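Local coordinates for protein glycosyl hydrolase family 88 (Pedobacter heparinus, PDB 3WIW) that probably removes the unsaturated glucuronyl residue from the end of heparin-derived oligosaccharides by hydrolysis, at residues 29-34 with 336-341; 283-288 with 302-307; 317-322 with 327-332. One frame throughout, in Å; residues are numbered along the deposited sequence. Where two conformers were deposited one is given.

Contact 1: residues 29-34 with 336-341; sequences DDWLKK and ILKTLS
The first turn of helix 30-49 meets the last turn of helix 327-340, and the two backbones come nearest at Trp-31 and Ser-341, whose CA atoms are 6.8 Å apart. From 29-34 the contact is essentially that of Trp-31. With CG set between the backbone N and the carbonyl carbon (chi1 65°), its indole leans towards the other helix. The aliphatic chain of Lys-338 runs extended across one face at about a right angle to the Trp-31 side chain, and Lys-338 CG lies 4.1 Å from the centroid of the Trp-31 six-membered ring, 16° off the normal, a CH-pi contact. Further along, Lys-338 CE is 3.6 Å from Trp-31 NE1. Lysine suits this exposed position because its methylenes cover the ring while its ammonium remains beyond. Leu-32 CB covers the opposite face, so the indole is held between two aliphatic groups. At the ring's edge Ser-341 OG lies 3.5 Å from Trp-31 CE3, and Leu-337 CB comes obliquely to within 3.8 Å of Trp-31 CH2. Serine is small enough to fit beside the indole, and its hydroxyl bonds back into the preceding turn: OG donates to Leu-337 O at 2.7 Å, while Ser-341 N reaches that same oxygen from the other face of its plane. Tyr-381 OH also bonds to Ser-341 OG, and Tyr-388 meets the indole edge-to-face, so helix 375-392 completes the surroundings. This meeting of the chain's first helix with one near its end is consistent with the closure of an alpha6/alpha6 barrel.

Contact 2: residues 283-288 with 302-307; sequences AMPADK and SPRDAS
The torsions of Asp-287 and Arg-304 bring their charged ends together: Asp-287 has CG between its backbone N and carbonyl carbon (chi1 65°), and Arg-304 turns at chi2 (-56°) before running out to its guanidinium. The groups arrive from opposite directions. Arg-304 NH2 donates a nearly straight bond of 2.7 Å to the syn lone pair of Asp-287 OD1, which lies in the guanidinium plane, although the carboxylate is itself turned 64° from that plane. This single-point salt bridge is supplemented by a water that accepts from Arg-304 NH1 (3.1 Å) and from Asp-287 N (3.2 Å). Over one face of the guanidinium sits Pro-285, its CB 3.5 Å from Arg-304 NH2; the flat, poorly hydrated face of a guanidinium packs well against the apolar proline ring. Pro-285 also begins the type I turn that carries Asp-287, closed by Lys-288 N bonding to Pro-285 O at 2.9 Å. Asp-287 OD1 accepts from Ile-289 N too, so one oxygen serves both its own loop and the arginine. The neighbouring Asp-305 pairs with Arg-246, a predicted substrate-binding residue. Opposite charges, a bridging water and a proline face together tie this partly exposed turn to the approach to helix 306-322, and the cation should help keep the aspartate ionised.

Contact 3: residues 317-322 with 327-332; sequences LDLSTQ and QKYFKF
Leu-319 and Tyr-329 make the CH-pi contact of this helix pair, in which segments 317-322 and 327-332 run nearly antiparallel at 161° with axes 7.8 Å apart. Leu-319 CD2 stands over the centre of the Tyr-329 ring, 3.7 Å from its centroid and only 5° off the normal, an approach that suits a branched aliphatic tip. Lys-328 CG covers the opposite face, so the ring is clasped between two aliphatic groups. A second apolar contact joins Leu-317 CD2 to Phe-330 CD1 at 3.7 Å; here the side chains pass obliquely.

Between these pairs the CA atoms of Ser-320 and Tyr-329 are 5.3 Å apart, and the small serine is consistent with so close an approach. Ser-320 CB comes within 3.7 Å of Phe-330 N and 4.0 Å of Tyr-329 CB. The hydroxyls of Ser-320 and Thr-321 bond within their own segment: Ser-320 OG donates to Leu-317 O at 2.7 Å, which satisfies the hydroxyl beside an apolar neighbour, and Thr-321 OG1 likewise bonds to Asp-318 O. That of buried Tyr-329 instead bonds to Glu-272 OE2 of helix 265-279.

The pair forms a helical hairpin, joined by a four-residue connection and flanked on both sides by other helices. Tyr-329 rests on Ala-275 and Met-279 of helix 265-279 and Leu-319 on Thr-256 of helix 245-262, whereas Leu-317 and Phe-330 lean on helix 375-392 through Tyr-388 and Ile-391.

Overall arrangement
Contact 2 and then contact 3 follow one another along the chain, both nested in the stretch of chain that contact 1 closes. Their centres lie about 17 Å (contacts 1 and 2, and 1 and 3) and 19 Å (contacts 2 and 3) apart. Helix 327-340 is shared by contacts 1 and 3, and between them Leu-337 touches Leu-317. Phe-332 meets Met-284 and Lys-288 of the loop, and Thr-339 OG1 probably bonds to Asp-287 O, 3.1 Å away. Contact 3 pairs the consecutive helices 306-322 and 327-340, contact 2 ties the preceding loop to the start of the former, and contact 1 sets the latter against the chain's first helix, in the alpha6/alpha6 barrel.

Contact 1: residues 29-34 with 336-341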
ATOM      1  N   ASP A  29      17.325   5.149 -19.321  1.00 27.24           N
ATOM      2  CA  ASP A  29      16.038   5.352 -18.667  1.00 26.07           C
ATOM      3  C   ASP A  29      14.827   5.058 -19.560  1.00 23.82           C
ATOM      4  O   ASP A  29      13.692   5.370 -19.198  1.00 22.33           O
ATOM      5  CB  ASP A  29      15.949   6.787 -18.141  1.00 27.18           C
ATOM      6  CG  ASP A  29      17.112   7.155 -17.225  1.00 29.30           C
ATOM      7  OD1 ASP A  29      17.548   6.293 -16.432  1.00 29.32           O
ATOM      8  OD2 ASP A  29      17.582   8.310 -17.304  1.00 30.84           O
ATOM      9  N   ASP A  30      15.066   4.464 -20.723  1.00 23.47           N
ATOM     10  CA  ASP A  30      13.992   4.207 -21.680  1.00 22.62           C
ATOM     11  C   ASP A  30      12.866   3.345 -21.108  1.00 20.79           C
ATOM     12  O   ASP A  30      11.689   3.587 -21.393  1.00 20.23           O
ATOM     13  CB  ASP A  30      14.547   3.560 -22.950  1.00 25.59           C
ATOM     14  CG  ASP A  30      15.166   4.576 -23.898  1.00 29.85           C
ATOM     15  OD1 ASP A  30      15.186   5.778 -23.555  1.00 31.72           O
ATOM     16  OD2 ASP A  30      15.626   4.177 -24.985  1.00 31.27           O
ATOM     17  N   TRP A  31      13.228   2.342 -20.308  1.00 19.17           N
ATOM     18  CA  TRP A  31      12.242   1.470 -19.674  1.00 18.40           C
ATOM     19  C   TRP A  31      11.238   2.297 -18.868  1.00 17.62           C
ATOM     20  O   TRP A  31      10.043   2.017 -18.886  1.00 18.17           O
ATOM     21  CB  TRP A  31      12.928   0.426 -18.786  1.00 18.08           C
ATOM     22  CG  TRP A  31      13.642   1.037 -17.621  1.00 17.07           C
ATOM     23  CD1 TRP A  31      14.924   1.535 -17.604  1.00 17.84           C
ATOM     24  CD2 TRP A  31      13.108   1.265 -16.313  1.00 16.48           C
ATOM     25  NE1 TRP A  31      15.214   2.042 -16.360  1.00 17.66           N
ATOM     26  CE2 TRP A  31      14.114   1.896 -15.552  1.00 17.19           C
ATOM     27  CE3 TRP A  31      11.867   1.011 -15.716  1.00 16.99           C
ATOM     28  CZ2 TRP A  31      13.925   2.256 -14.214  1.00 16.99           C
ATOM     29  CZ3 TRP A  31      11.681   1.374 -14.393  1.00 17.78           C
ATOM     30  CH2 TRP A  31      12.702   1.987 -13.655  1.00 17.79           C
ATOM     31  N   LEU A  32      11.721   3.330 -18.180  1.00 16.98           N
ATOM     32  CA  LEU A  32      10.881   4.142 -17.318  1.00 15.82           C
ATOM     33  C   LEU A  32       9.954   5.023 -18.157  1.00 15.40           C
ATOM     34  O   LEU A  32       8.765   5.150 -17.857  1.00 15.26           O
ATOM     35  CB  LEU A  32      11.765   4.983 -16.408  1.00 14.92           C
ATOM     36  CG  LEU A  32      11.048   6.006 -15.531  1.00 15.98           C
ATOM     37  CD1 LEU A  32      10.257   5.302 -14.434  1.00 17.10           C
ATOM     38  CD2 LEU A  32      12.068   6.960 -14.944  1.00 16.57           C
ATOM     39  N   LYS A  33      10.500   5.617 -19.216  1.00 16.90           N
ATOM     40  CA  LYS A  33       9.698   6.445 -20.105  1.00 17.50           C
ATOM     41  C   LYS A  33       8.626   5.643 -20.836  1.00 17.39           C
ATOM     42  O   LYS A  33       7.478   6.083 -20.952  1.00 16.53           O
ATOM     43  CB  LYS A  33      10.598   7.236 -21.060  1.00 19.59           C
ATOM     44  CG  LYS A  33      11.476   8.239 -20.303  1.00 22.87           C
ATOM     45  CD  LYS A  33      12.595   8.823 -21.141  1.00 25.95           C
ATOM     46  CE  LYS A  33      13.553   9.589 -20.245  1.00 28.39           C
ATOM     47  NZ  LYS A  33      14.747  10.088 -20.986  1.00 30.16           N
ATOM     48  N   LYS A  34       8.952   4.455 -21.327  0.58 17.91           N
ATOM     49  CA  LYS A  34       7.915   3.712 -22.043  0.58 19.67           C
ATOM     50  C   LYS A  34       6.867   3.153 -21.084  0.58 18.83           C
ATOM     51  O   LYS A  34       5.682   3.081 -21.416  0.58 18.45           O
ATOM     52  CB  LYS A  34       8.489   2.642 -22.990  0.58 22.80           C
ATOM     53  CG  LYS A  34       9.501   1.682 -22.390  0.58 25.46           C
ATOM     54  CD  LYS A  34      10.189   0.828 -23.469  0.58 27.24           C
ATOM     55  CE  LYS A  34      11.050   1.648 -24.423  0.58 27.77           C
ATOM     56  NZ  LYS A  34      11.763   0.773 -25.413  0.58 27.90           N
ATOM     57  N   ILE A 336      13.797  -4.108  -8.947  1.00 10.44           N
ATOM     58  CA  ILE A 336      12.405  -4.525  -8.912  1.00 10.43           C
ATOM     59  C   ILE A 336      11.631  -3.789  -9.992  1.00 10.52           C
ATOM     60  O   ILE A 336      10.839  -4.398 -10.723  1.00 11.68           O
ATOM     61  CB  ILE A 336      11.739  -4.185  -7.561  1.00 10.45           C
ATOM     62  CG1 ILE A 336      12.309  -5.053  -6.429  1.00 11.16           C
ATOM     63  CG2 ILE A 336      10.234  -4.359  -7.668  1.00 10.70           C
ATOM     64  CD1 ILE A 336      11.924  -4.527  -5.029  1.00 11.81           C
ATOM     65  N   LEU A 337      11.820  -2.477 -10.087  1.00 10.55           N
ATOM     66  CA  LEU A 337      11.075  -1.706 -11.072  1.00 11.18           C
ATOM     67  C   LEU A 337      11.371  -2.118 -12.511  1.00 12.43           C
ATOM     68  O   LEU A 337      10.462  -2.126 -13.354  1.00 12.56           O
ATOM     69  CB  LEU A 337      11.281  -0.201 -10.876  1.00 11.48           C
ATOM     70  CG  LEU A 337      10.704   0.380  -9.589  1.00 12.26           C
ATOM     71  CD1 LEU A 337      11.032   1.863  -9.559  1.00 13.93           C
ATOM     72  CD2 LEU A 337       9.203   0.128  -9.525  1.00 13.80           C
ATOM     73  N   LYS A 338      12.621  -2.472 -12.797  1.00 12.05           N
ATOM     74  CA  LYS A 338      12.934  -2.955 -14.129  1.00 13.15           C
ATOM     75  C   LYS A 338      12.190  -4.256 -14.427  1.00 12.68           C
ATOM     76  O   LYS A 338      11.693  -4.434 -15.535  1.00 14.11           O
ATOM     77  CB  LYS A 338      14.433  -3.098 -14.304  1.00 14.61           C
ATOM     78  CG  LYS A 338      15.105  -1.752 -14.482  1.00 16.53           C
ATOM     79  CD  LYS A 338      16.622  -1.851 -14.451  1.00 19.62           C
ATOM     80  CE  LYS A 338      17.242  -0.517 -14.807  1.00 21.11           C
ATOM     81  NZ  LYS A 338      18.722  -0.572 -14.822  1.00 23.48           N
ATOM     82  N   THR A 339      12.094  -5.162 -13.455  1.00 11.72           N
ATOM     83  CA  THR A 339      11.319  -6.392 -13.643  1.00 12.29           C
ATOM     84  C   THR A 339       9.819  -6.116 -13.806  1.00 11.37           C
ATOM     85  O   THR A 339       9.163  -6.666 -14.710  1.00 11.55           O
ATOM     86  CB  THR A 339      11.560  -7.401 -12.492  1.00 13.66           C
ATOM     87  OG1 THR A 339      12.950  -7.751 -12.441  1.00 15.96           O
ATOM     88  CG2 THR A 339      10.745  -8.680 -12.707  1.00 14.22           C
ATOM     89  N   LEU A 340       9.270  -5.272 -12.938  1.00 10.15           N
ATOM     90  CA  LEU A 340       7.855  -4.930 -13.021  1.00 10.79           C
ATOM     91  C   LEU A 340       7.495  -4.232 -14.323  1.00 11.12           C
ATOM     92  O   LEU A 340       6.354  -4.327 -14.771  1.00 11.57           O
ATOM     93  CB  LEU A 340       7.417  -4.072 -11.829  1.00 10.10           C
ATOM     94  CG  LEU A 340       7.358  -4.815 -10.496  1.00  8.82           C
ATOM     95  CD1 LEU A 340       6.885  -3.812  -9.463  1.00  9.83           C
ATOM     96  CD2 LEU A 340       6.396  -6.016 -10.509  1.00 10.44           C
ATOM     97  N   SER A 341       8.469  -3.548 -14.929  1.00 11.18           N
ATOM     98  CA  SER A 341       8.259  -2.790 -16.159  1.00 11.52           C
ATOM     99  C   SER A 341       8.513  -3.607 -17.424  1.00 12.55           C
ATOM    100  O   SER A 341       8.328  -3.101 -18.535  1.00 13.27           O
ATOM    101  CB  SER A 341       9.149  -1.543 -16.179  1.00 11.57           C
ATOM    102  OG  SER A 341       8.910  -0.733 -15.045  1.00 11.70           O
TER

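Contact 2: residues 283-288 with 302-307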
ATOM      1  N   ALA A 283      14.780 -17.026   0.090  1.00 12.13           N
ATOM      2  CA  ALA A 283      13.686 -17.253  -0.855  1.00 12.05           C
ATOM      3  C   ALA A 283      13.355 -16.045  -1.728  1.00 12.16           C
ATOM      4  O   ALA A 283      12.373 -16.074  -2.465  1.00 12.61           O
ATOM      5  CB  ALA A 283      12.443 -17.742  -0.123  1.00 13.44           C
ATOM      6  N   MET A 284      14.142 -14.973  -1.629  1.00 11.36           N
ATOM      7  CA  MET A 284      13.944 -13.830  -2.522  1.00 11.21           C
ATOM      8  C   MET A 284      14.394 -14.267  -3.923  1.00 11.63           C
ATOM      9  O   MET A 284      15.559 -14.669  -4.114  1.00 13.65           O
ATOM     10  CB  MET A 284      14.765 -12.639  -2.056  1.00 13.19           C
ATOM     11  CG  MET A 284      14.721 -11.483  -3.041  1.00 13.75           C
ATOM     12  SD  MET A 284      13.088 -10.756  -3.335  1.00 15.17           S
ATOM     13  CE  MET A 284      12.801  -9.957  -1.791  1.00 15.00           C
ATOM     14  N   PRO A 285      13.479 -14.244  -4.913  1.00 10.88           N
ATOM     15  CA  PRO A 285      13.889 -14.748  -6.234  1.00 12.10           C
ATOM     16  C   PRO A 285      14.908 -13.854  -6.926  1.00 11.55           C
ATOM     17  O   PRO A 285      15.037 -12.670  -6.579  1.00 13.51           O
ATOM     18  CB  PRO A 285      12.570 -14.754  -7.032  1.00 12.40           C
ATOM     19  CG  PRO A 285      11.489 -14.836  -5.967  1.00 12.03           C
ATOM     20  CD  PRO A 285      12.033 -13.960  -4.860  1.00 11.41           C
ATOM     21  N   ALA A 286      15.596 -14.412  -7.919  1.00 12.63           N
ATOM     22  CA  ALA A 286      16.582 -13.648  -8.671  1.00 13.84           C
ATOM     23  C   ALA A 286      16.038 -12.340  -9.257  1.00 13.97           C
ATOM     24  O   ALA A 286      16.762 -11.346  -9.313  1.00 15.76           O
ATOM     25  CB  ALA A 286      17.184 -14.491  -9.768  1.00 16.14           C
ATOM     26  N   ASP A 287      14.787 -12.343  -9.712  1.00 12.62           N
ATOM     27  CA  ASP A 287      14.226 -11.149 -10.351  1.00 12.32           C
ATOM     28  C   ASP A 287      13.575 -10.198  -9.342  1.00 12.06           C
ATOM     29  O   ASP A 287      13.012  -9.185  -9.738  1.00 12.62           O
ATOM     30  CB  ASP A 287      13.235 -11.509 -11.467  1.00 13.61           C
ATOM     31  CG  ASP A 287      11.994 -12.225 -10.971  1.00 13.78           C
ATOM     32  OD1 ASP A 287      11.729 -12.253  -9.755  1.00 13.70           O
ATOM     33  OD2 ASP A 287      11.256 -12.737 -11.833  1.00 15.12           O
ATOM     34  N   LYS A 288      13.633 -10.541  -8.053  1.00 10.95           N
ATOM     35  CA  LYS A 288      13.212  -9.678  -6.942  1.00 11.57           C
ATOM     36  C   LYS A 288      11.709  -9.446  -6.829  1.00 10.94           C
ATOM     37  O   LYS A 288      11.289  -8.550  -6.107  1.00 11.27           O
ATOM     38  CB  LYS A 288      13.998  -8.358  -6.945  1.00 13.15           C
ATOM     39  CG  LYS A 288      15.490  -8.617  -6.784  1.00 15.83           C
ATOM     40  CD  LYS A 288      16.323  -7.363  -6.841  1.00 18.33           C
ATOM     41  CE  LYS A 288      17.760  -7.686  -6.539  1.00 20.96           C
ATOM     42  NZ  LYS A 288      18.286  -8.587  -7.602  1.00 24.42           N
ATOM     43  N   SER A 302       6.139 -21.430  -7.120  1.00 12.71           N
ATOM     44  CA  SER A 302       5.178 -20.695  -6.304  1.00 11.47           C
ATOM     45  C   SER A 302       4.744 -19.402  -7.017  1.00 10.22           C
ATOM     46  O   SER A 302       5.587 -18.687  -7.576  1.00 10.99           O
ATOM     47  CB  SER A 302       5.844 -20.372  -4.979  1.00 12.29           C
ATOM     48  OG  SER A 302       5.031 -19.511  -4.230  1.00 12.62           O
ATOM     49  N   PRO A 303       3.431 -19.077  -6.992  1.00  9.48           N
ATOM     50  CA  PRO A 303       2.996 -17.787  -7.559  1.00 10.32           C
ATOM     51  C   PRO A 303       3.722 -16.600  -6.932  1.00  8.73           C
ATOM     52  O   PRO A 303       3.918 -16.540  -5.703  1.00 10.70           O
ATOM     53  CB  PRO A 303       1.510 -17.737  -7.206  1.00 11.55           C
ATOM     54  CG  PRO A 303       1.120 -19.176  -7.117  1.00 12.10           C
ATOM     55  CD  PRO A 303       2.301 -19.884  -6.518  1.00 10.25           C
ATOM     56  N   ARG A 304       4.128 -15.655  -7.781  1.00  9.10           N
ATOM     57  CA  ARG A 304       4.725 -14.386  -7.325  1.00  9.63           C
ATOM     58  C   ARG A 304       3.647 -13.376  -6.961  1.00  9.56           C
ATOM     59  O   ARG A 304       2.492 -13.497  -7.387  1.00 10.93           O
ATOM     60  CB  ARG A 304       5.579 -13.776  -8.441  1.00  9.28           C
ATOM     61  CG  ARG A 304       6.594 -14.750  -9.004  1.00  9.95           C
ATOM     62  CD  ARG A 304       7.517 -15.327  -7.913  1.00 10.21           C
ATOM     63  NE  ARG A 304       8.641 -15.998  -8.552  1.00 10.53           N
ATOM     64  CZ  ARG A 304       9.697 -15.367  -9.080  1.00 10.41           C
ATOM     65  NH1 ARG A 304      10.632 -16.052  -9.751  1.00 12.09           N
ATOM     66  NH2 ARG A 304       9.805 -14.047  -8.979  1.00 11.38           N
ATOM     67  N   ASP A 305       4.023 -12.365  -6.196  1.00  8.71           N
ATOM     68  CA  ASP A 305       3.058 -11.330  -5.855  1.00  7.98           C
ATOM     69  C   ASP A 305       3.639  -9.967  -6.210  1.00  8.56           C
ATOM     70  O   ASP A 305       4.404  -9.347  -5.415  1.00  8.81           O
ATOM     71  CB  ASP A 305       2.699 -11.407  -4.362  1.00  9.43           C
ATOM     72  CG  ASP A 305       1.667 -10.372  -3.956  1.00  9.27           C
ATOM     73  OD1 ASP A 305       0.953  -9.845  -4.861  1.00  9.51           O
ATOM     74  OD2 ASP A 305       1.553 -10.080  -2.739  1.00 10.40           O
ATOM     75  N   ALA A 306       3.255  -9.484  -7.390  1.00  8.28           N
ATOM     76  CA  ALA A 306       3.740  -8.195  -7.864  1.00  8.68           C
ATOM     77  C   ALA A 306       3.387  -7.064  -6.891  1.00  8.27           C
ATOM     78  O   ALA A 306       4.165  -6.125  -6.753  1.00  9.08           O
ATOM     79  CB  ALA A 306       3.202  -7.877  -9.246  1.00  9.65           C
ATOM     80  N   SER A 307       2.230  -7.125  -6.218  1.00  8.33           N
ATOM     81  CA  SER A 307       1.828  -6.042  -5.320  1.00  7.84           C
ATOM     82  C   SER A 307       2.850  -5.889  -4.196  1.00  8.31           C
ATOM     83  O   SER A 307       3.233  -4.768  -3.844  1.00  8.59           O
ATOM     84  CB  SER A 307       0.413  -6.276  -4.780  1.00  8.01           C
ATOM     85  OG  SER A 307       0.350  -7.341  -3.850  1.00  9.03           O
TER
HETATM   86  O   HOH W   1      13.450 -15.141 -10.652  1.00 13.56           O

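Contact 3: residues 317-322 with 327-332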
ATOM      1  N   LEU A 317      12.796   3.021  -2.022  1.00 11.07           N
ATOM      2  CA  LEU A 317      13.188   4.309  -2.599  1.00 11.00           C
ATOM      3  C   LEU A 317      13.144   5.422  -1.543  1.00 11.36           C
ATOM      4  O   LEU A 317      14.087   6.201  -1.440  1.00 12.89           O
ATOM      5  CB  LEU A 317      12.303   4.653  -3.792  1.00 11.66           C
ATOM      6  CG  LEU A 317      12.576   3.779  -5.020  1.00 11.72           C
ATOM      7  CD1 LEU A 317      11.426   3.886  -6.029  1.00 13.77           C
ATOM      8  CD2 LEU A 317      13.929   4.137  -5.659  1.00 11.84           C
ATOM      9  N   ASP A 318      12.084   5.482  -0.737  1.00 11.51           N
ATOM     10  CA  ASP A 318      12.083   6.453   0.353  1.00 12.61           C
ATOM     11  C   ASP A 318      13.167   6.127   1.385  1.00 12.72           C
ATOM     12  O   ASP A 318      13.827   7.027   1.885  1.00 14.27           O
ATOM     13  CB  ASP A 318      10.718   6.573   1.019  1.00 13.33           C
ATOM     14  CG  ASP A 318       9.891   7.717   0.449  1.00 15.49           C
ATOM     15  OD1 ASP A 318      10.160   8.180  -0.693  1.00 17.08           O
ATOM     16  OD2 ASP A 318       8.952   8.133   1.138  1.00 16.45           O
ATOM     17  N   LEU A 319      13.373   4.848   1.695  1.00 12.05           N
ATOM     18  CA  LEU A 319      14.389   4.492   2.680  1.00 12.19           C
ATOM     19  C   LEU A 319      15.761   4.955   2.205  1.00 12.05           C
ATOM     20  O   LEU A 319      16.574   5.447   3.005  1.00 13.58           O
ATOM     21  CB  LEU A 319      14.382   2.986   2.921  1.00 11.93           C
ATOM     22  CG  LEU A 319      15.263   2.486   4.064  1.00 12.84           C
ATOM     23  CD1 LEU A 319      14.849   3.085   5.400  1.00 15.00           C
ATOM     24  CD2 LEU A 319      15.249   0.955   4.129  1.00 13.72           C
ATOM     25  N   SER A 320      16.013   4.804   0.897  1.00 12.25           N
ATOM     26  CA  SER A 320      17.306   5.184   0.327  1.00 13.50           C
ATOM     27  C   SER A 320      17.643   6.671   0.553  1.00 15.31           C
ATOM     28  O   SER A 320      18.828   7.046   0.625  1.00 16.98           O
ATOM     29  CB  SER A 320      17.383   4.823  -1.162  1.00 13.60           C
ATOM     30  OG  SER A 320      16.744   5.777  -1.988  1.00 13.30           O
ATOM     31  N   THR A 321      16.618   7.519   0.689  1.00 15.10           N
ATOM     32  CA  THR A 321      16.846   8.956   0.870  1.00 17.57           C
ATOM     33  C   THR A 321      16.953   9.351   2.335  1.00 18.47           C
ATOM     34  O   THR A 321      17.342  10.483   2.652  1.00 21.22           O
ATOM     35  CB  THR A 321      15.732   9.800   0.214  1.00 19.45           C
ATOM     36  OG1 THR A 321      14.503   9.631   0.942  1.00 20.99           O
ATOM     37  CG2 THR A 321      15.544   9.386  -1.245  1.00 20.25           C
ATOM     38  N   GLN A 322      16.582   8.436   3.230  0.56 16.92           N
ATOM     39  CA  GLN A 322      16.518   8.725   4.667  0.56 17.75           C
ATOM     40  C   GLN A 322      17.767   8.276   5.412  0.56 20.23           C
ATOM     41  O   GLN A 322      18.150   8.876   6.416  0.56 21.24           O
ATOM     42  CB  GLN A 322      15.308   8.034   5.295  0.56 17.51           C
ATOM     43  CG  GLN A 322      13.977   8.479   4.765  0.56 17.34           C
ATOM     44  CD  GLN A 322      12.880   7.510   5.142  0.56 17.21           C
ATOM     45  OE1 GLN A 322      13.137   6.357   5.502  0.56 17.95           O
ATOM     46  NE2 GLN A 322      11.658   7.960   5.054  0.56 16.12           N
ATOM     47  N   GLN A 327      22.435   3.541  -1.154  1.00 17.88           N
ATOM     48  CA  GLN A 327      22.570   3.014  -2.514  1.00 19.27           C
ATOM     49  C   GLN A 327      22.064   1.577  -2.657  1.00 17.73           C
ATOM     50  O   GLN A 327      21.382   1.270  -3.636  1.00 16.79           O
ATOM     51  CB  GLN A 327      24.000   3.156  -3.060  1.00 22.69           C
ATOM     52  CG  GLN A 327      24.228   2.530  -4.470  1.00 28.05           C
ATOM     53  CD  GLN A 327      23.335   3.105  -5.589  1.00 32.31           C
ATOM     54  OE1 GLN A 327      22.805   4.220  -5.487  1.00 34.96           O
ATOM     55  NE2 GLN A 327      23.172   2.330  -6.666  1.00 33.38           N
ATOM     56  N   LYS A 328      22.336   0.714  -1.673  1.00 16.13           N
ATOM     57  CA  LYS A 328      21.869  -0.680  -1.772  1.00 15.78           C
ATOM     58  C   LYS A 328      20.345  -0.766  -1.843  1.00 14.18           C
ATOM     59  O   LYS A 328      19.796  -1.613  -2.541  1.00 14.72           O
ATOM     60  CB  LYS A 328      22.401  -1.562  -0.635  1.00 18.01           C
ATOM     61  CG  LYS A 328      21.944  -1.158   0.757  1.00 20.95           C
ATOM     62  CD  LYS A 328      22.473  -2.121   1.815  1.00 24.28           C
ATOM     63  CE  LYS A 328      22.098  -1.645   3.217  1.00 27.41           C
ATOM     64  NZ  LYS A 328      22.551  -0.250   3.502  1.00 29.38           N
ATOM     65  N   TYR A 329      19.658   0.130  -1.136  1.00 13.48           N
ATOM     66  CA  TYR A 329      18.197   0.176  -1.185  1.00 12.18           C
ATOM     67  C   TYR A 329      17.704   0.707  -2.526  1.00 12.14           C
ATOM     68  O   TYR A 329      16.775   0.148  -3.124  1.00 12.84           O
ATOM     69  CB  TYR A 329      17.644   1.035  -0.045  1.00 12.19           C
ATOM     70  CG  TYR A 329      18.091   0.586   1.318  1.00 12.61           C
ATOM     71  CD1 TYR A 329      17.969  -0.753   1.706  1.00 12.76           C
ATOM     72  CD2 TYR A 329      18.615   1.493   2.229  1.00 14.64           C
ATOM     73  CE1 TYR A 329      18.372  -1.174   2.974  1.00 14.13           C
ATOM     74  CE2 TYR A 329      19.022   1.088   3.497  1.00 15.96           C
ATOM     75  CZ  TYR A 329      18.891  -0.250   3.867  1.00 15.55           C
ATOM     76  OH  TYR A 329      19.287  -0.658   5.122  1.00 16.60           O
ATOM     77  N   PHE A 330      18.325   1.782  -2.996  1.00 13.44           N
ATOM     78  CA  PHE A 330      17.955   2.342  -4.287  1.00 13.90           C
ATOM     79  C   PHE A 330      18.142   1.302  -5.398  1.00 13.37           C
ATOM     80  O   PHE A 330      17.268   1.125  -6.262  1.00 13.46           O
ATOM     81  CB  PHE A 330      18.808   3.565  -4.605  1.00 14.51           C
ATOM     82  CG  PHE A 330      18.500   4.152  -5.936  1.00 15.99           C
ATOM     83  CD1 PHE A 330      17.454   5.051  -6.083  1.00 17.09           C
ATOM     84  CD2 PHE A 330      19.222   3.768  -7.055  1.00 17.72           C
ATOM     85  CE1 PHE A 330      17.154   5.583  -7.322  1.00 18.26           C
ATOM     86  CE2 PHE A 330      18.918   4.300  -8.305  1.00 18.76           C
ATOM     87  CZ  PHE A 330      17.892   5.208  -8.426  1.00 19.03           C
ATOM     88  N   LYS A 331      19.285   0.619  -5.397  1.00 13.67           N
ATOM     89  CA  LYS A 331      19.596  -0.353  -6.453  1.00 14.78           C
ATOM     90  C   LYS A 331      18.600  -1.508  -6.439  1.00 13.67           C
ATOM     91  O   LYS A 331      18.139  -1.955  -7.490  1.00 12.96           O
ATOM     92  CB  LYS A 331      21.034  -0.879  -6.295  1.00 17.83           C
ATOM     93  CG  LYS A 331      21.442  -1.958  -7.279  1.00 21.88           C
ATOM     94  CD  LYS A 331      21.400  -1.465  -8.713  1.00 26.66           C
ATOM     95  CE  LYS A 331      22.156  -2.422  -9.651  1.00 30.27           C
ATOM     96  NZ  LYS A 331      21.737  -3.857  -9.541  1.00 32.77           N
ATOM     97  N   PHE A 332      18.237  -1.969  -5.249  1.00 12.46           N
ATOM     98  CA  PHE A 332      17.308  -3.091  -5.135  1.00 12.13           C
ATOM     99  C   PHE A 332      15.943  -2.668  -5.674  1.00 12.10           C
ATOM    100  O   PHE A 332      15.315  -3.404  -6.438  1.00 12.00           O
ATOM    101  CB  PHE A 332      17.259  -3.564  -3.685  1.00 11.84           C
ATOM    102  CG  PHE A 332      16.664  -4.931  -3.497  1.00 11.50           C
ATOM    103  CD1 PHE A 332      15.280  -5.107  -3.463  1.00 12.12           C
ATOM    104  CD2 PHE A 332      17.485  -6.039  -3.317  1.00 13.61           C
ATOM    105  CE1 PHE A 332      14.719  -6.389  -3.282  1.00 13.42           C
ATOM    106  CE2 PHE A 332      16.937  -7.301  -3.110  1.00 13.01           C
ATOM    107  CZ  PHE A 332      15.551  -7.488  -3.104  1.00 13.53           C
TER